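Local coordinates for protein beta-Lactamase/D-Alanine Carboxypeptidase (Pseudomonas syringae pv. tomato, PDB 5EVI) that probably hydrolyses beta-lactam antibiotics to substituted beta-amino acids, as a class C beta-lactamase of the AmpC type, at residues Gly262-Val266 / Gln299-Ile304. Numbering follows the deposited sequence.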
ATOM      1  N   GLY D 262       4.401 -13.477  -5.987  1.00 21.10           N
ATOM      2  CA  GLY D 262       5.340 -13.624  -4.886  1.00 21.04           C
ATOM      3  C   GLY D 262       6.750 -13.810  -5.398  1.00 21.15           C
ATOM      4  O   GLY D 262       7.051 -14.809  -6.087  1.00 22.29           O
ATOM      5  N   TYR D 263       7.623 -12.875  -5.051  1.00 20.59           N
ATOM      6  CA  TYR D 263       9.006 -12.889  -5.564  1.00 20.87           C
ATOM      7  C   TYR D 263      10.008 -13.430  -4.543  1.00 21.04           C
ATOM      8  O   TYR D 263      10.969 -14.086  -4.928  1.00 20.75           O
ATOM      9  CB  TYR D 263       9.412 -11.490  -5.985  1.00 20.54           C
ATOM     10  CG  TYR D 263       8.758 -10.958  -7.224  1.00 20.70           C
ATOM     11  CD1 TYR D 263       9.247 -11.282  -8.488  1.00 21.09           C
ATOM     12  CD2 TYR D 263       7.677 -10.069  -7.140  1.00 20.96           C
ATOM     13  CE1 TYR D 263       8.656 -10.762  -9.635  1.00 21.19           C
ATOM     14  CE2 TYR D 263       7.085  -9.534  -8.273  1.00 21.11           C
ATOM     15  CZ  TYR D 263       7.570  -9.888  -9.519  1.00 21.44           C
ATOM     16  OH  TYR D 263       7.013  -9.373 -10.647  1.00 19.85           O
ATOM     17  N   PHE D 264       9.799 -13.154  -3.250  1.00 21.44           N
ATOM     18  CA  PHE D 264      10.743 -13.600  -2.203  1.00 22.31           C
ATOM     19  C   PHE D 264      10.049 -14.156  -0.951  1.00 22.81           C
ATOM     20  O   PHE D 264       8.945 -13.733  -0.598  1.00 21.23           O
ATOM     21  CB  PHE D 264      11.651 -12.428  -1.808  1.00 22.55           C
ATOM     22  CG  PHE D 264      12.412 -11.842  -2.957  1.00 22.57           C
ATOM     23  CD1 PHE D 264      13.638 -12.390  -3.345  1.00 22.79           C
ATOM     24  CD2 PHE D 264      11.927 -10.749  -3.646  1.00 23.07           C
ATOM     25  CE1 PHE D 264      14.345 -11.865  -4.411  1.00 22.26           C
ATOM     26  CE2 PHE D 264      12.629 -10.212  -4.715  1.00 22.46           C
ATOM     27  CZ  PHE D 264      13.845 -10.768  -5.096  1.00 22.99           C
ATOM     28  N   LYS D 265      10.702 -15.118  -0.295  1.00 23.73           N
ATOM     29  CA  LYS D 265      10.347 -15.522   1.069  1.00 24.34           C
ATOM     30  C   LYS D 265      11.229 -14.703   2.010  1.00 24.49           C
ATOM     31  O   LYS D 265      12.456 -14.683   1.829  1.00 23.51           O
ATOM     32  CB  LYS D 265      10.583 -17.025   1.292  1.00 25.43           C
ATOM     33  CG  LYS D 265       9.468 -17.938   0.777  1.00 25.92           C
ATOM     34  CD  LYS D 265       8.557 -18.435   1.898  1.00 26.41           C
ATOM     35  CE  LYS D 265       7.124 -18.653   1.450  1.00 26.42           C
ATOM     36  NZ  LYS D 265       6.930 -19.416   0.192  1.00 26.25           N
ATOM     37  N   VAL D 266      10.608 -14.028   2.985  1.00 24.50           N
ATOM     38  CA  VAL D 266      11.316 -13.146   3.953  1.00 25.61           C
ATOM     39  C   VAL D 266      10.793 -13.493   5.341  1.00 25.88           C
ATOM     40  O   VAL D 266       9.768 -12.969   5.768  1.00 27.21           O
ATOM     41  CB  VAL D 266      11.092 -11.639   3.652  1.00 25.45           C
ATOM     42  CG1 VAL D 266      11.956 -10.763   4.559  1.00 25.67           C
ATOM     43  CG2 VAL D 266      11.409 -11.322   2.195  1.00 26.00           C
ATOM     44  N   GLN D 299      16.544  -7.779   6.339  1.00 31.79           N
ATOM     45  CA  GLN D 299      16.370  -9.213   6.600  1.00 32.83           C
ATOM     46  C   GLN D 299      16.976  -9.987   5.451  1.00 33.03           C
ATOM     47  O   GLN D 299      17.093  -9.459   4.350  1.00 31.92           O
ATOM     48  CB  GLN D 299      14.884  -9.600   6.659  1.00 33.51           C
ATOM     49  CG  GLN D 299      14.215  -9.453   8.016  1.00 34.83           C
ATOM     50  CD  GLN D 299      13.824  -8.032   8.321  1.00 35.44           C
ATOM     51  OE1 GLN D 299      14.123  -7.510   9.399  1.00 34.67           O
ATOM     52  NE2 GLN D 299      13.152  -7.385   7.368  1.00 36.47           N
ATOM     53  N   LYS D 300      17.330 -11.243   5.712  1.00 33.76           N
ATOM     54  CA  LYS D 300      17.675 -12.183   4.654  1.00 34.60           C
ATOM     55  C   LYS D 300      16.412 -12.535   3.859  1.00 33.82           C
ATOM     56  O   LYS D 300      15.320 -12.638   4.423  1.00 32.50           O
ATOM     57  CB  LYS D 300      18.286 -13.456   5.238  1.00 35.71           C
ATOM     58  CG  LYS D 300      18.644 -14.492   4.185  1.00 37.32           C
ATOM     59  CD  LYS D 300      19.816 -15.375   4.607  1.00 38.39           C
ATOM     60  CE  LYS D 300      20.366 -16.160   3.428  1.00 39.28           C
ATOM     61  NZ  LYS D 300      19.301 -16.865   2.652  1.00 39.55           N
ATOM     62  N   ALA D 301      16.579 -12.707   2.552  1.00 34.60           N
ATOM     63  CA  ALA D 301      15.493 -13.116   1.670  1.00 35.65           C
ATOM     64  C   ALA D 301      15.970 -14.235   0.751  1.00 36.60           C
ATOM     65  O   ALA D 301      17.168 -14.380   0.510  1.00 35.88           O
ATOM     66  CB  ALA D 301      14.999 -11.936   0.844  1.00 35.95           C
ATOM     67  N   ASP D 302      15.011 -15.011   0.248  1.00 38.25           N
ATOM     68  CA  ASP D 302      15.270 -16.134  -0.658  1.00 39.22           C
ATOM     69  C   ASP D 302      14.381 -16.004  -1.891  1.00 40.67           C
ATOM     70  O   ASP D 302      13.157 -15.940  -1.768  1.00 40.48           O
ATOM     71  CB  ASP D 302      14.978 -17.455   0.048  1.00 39.72           C
ATOM     72  CG  ASP D 302      15.793 -17.637   1.315  1.00 40.16           C
ATOM     73  OD1 ASP D 302      16.986 -17.268   1.329  1.00 40.27           O
ATOM     74  OD2 ASP D 302      15.241 -18.160   2.300  1.00 40.75           O
ATOM     75  N   ALA D 303      14.990 -15.977  -3.072  1.00 42.16           N
ATOM     76  CA  ALA D 303      14.244 -15.820  -4.325  1.00 44.68           C
ATOM     77  C   ALA D 303      13.354 -17.028  -4.617  1.00 46.90           C
ATOM     78  O   ALA D 303      13.804 -18.167  -4.541  1.00 46.49           O
ATOM     79  CB  ALA D 303      15.198 -15.579  -5.487  1.00 44.64           C
ATOM     80  N   ILE D 304      12.089 -16.760  -4.938  1.00 49.54           N
ATOM     81  CA  ILE D 304      11.171 -17.788  -5.407  1.00 52.31           C
ATOM     82  C   ILE D 304      11.288 -17.778  -6.933  1.00 53.22           C
ATOM     83  O   ILE D 304      10.878 -16.810  -7.582  1.00 52.45           O
ATOM     84  CB  ILE D 304       9.715 -17.517  -4.962  1.00 54.59           C
ATOM     85  CG1 ILE D 304       9.635 -17.275  -3.444  1.00 58.76           C
ATOM     86  CG2 ILE D 304       8.816 -18.689  -5.352  1.00 54.61           C
ATOM     87  CD1 ILE D 304       8.330 -16.659  -2.980  1.00 69.61           C
TER
HETATM   88  O   HOH W   1      11.967 -14.076  -7.518  1.00 20.58           O
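Phe264 lies across from Ala303 in a non-hydrogen-bonded antiparallel pair, CA to CA 4.7 Å, and its m rotamer (chi1 -57°) lays the ring along the partner strand: Phe264 CD1 comes to 3.6 Å from Ala303 CA and Phe264 CE1 to 4.0 Å from Ala303 CB. The short methyl of Ala303 lets the ring approach the strand backbone closely. Ala301, on this same side, is equally small, leaving room for Val266, whose CG2 sits 3.9 Å from Ala301 CB, while Val266 CG1 packs 3.8 Å from Gln299 CB. The amide end of Gln299 turns elsewhere, NE2 hydrogen-bonded to Met295 O.

Three backbone hydrogen bonds tie the strands: Ile304 N to Tyr263 O (2.9 Å), Lys265 N to Asp302 O (3.0 Å) and Asp302 N to Lys265 O (3.0 Å). They join strands 262-266 and 299-308, neighbours near one end of the long antiparallel sheet of this class C beta-lactamase fold. On its other edge, strand 262-266 forms a classic beta bulge, Tyr263 and Phe264 both facing Gln271. Within the bulge Tyr263, psi -35°, has its CA-to-CB bond directed away from 299-304, and its ring meets that of Phe111, planes about 15° apart.

Lys265 and Asp302 project from the opposite face to Phe264, where their charged ends can meet solvent. Asp302 OD1 forms a salt bridge with Lys300 NZ (2.7 Å) across the break at Ala301. Ile304, m at chi1 and t at chi2, extends CD1 to 3.7 Å from Phe264 C and 3.8 Å from Gly262 O. A water donates to both Tyr263 O (2.8 Å) and Ile304 O (2.9 Å), bridging the two backbones beside the Ile304 N to Tyr263 O bond; pairing resumes where Gly262 meets Leu308.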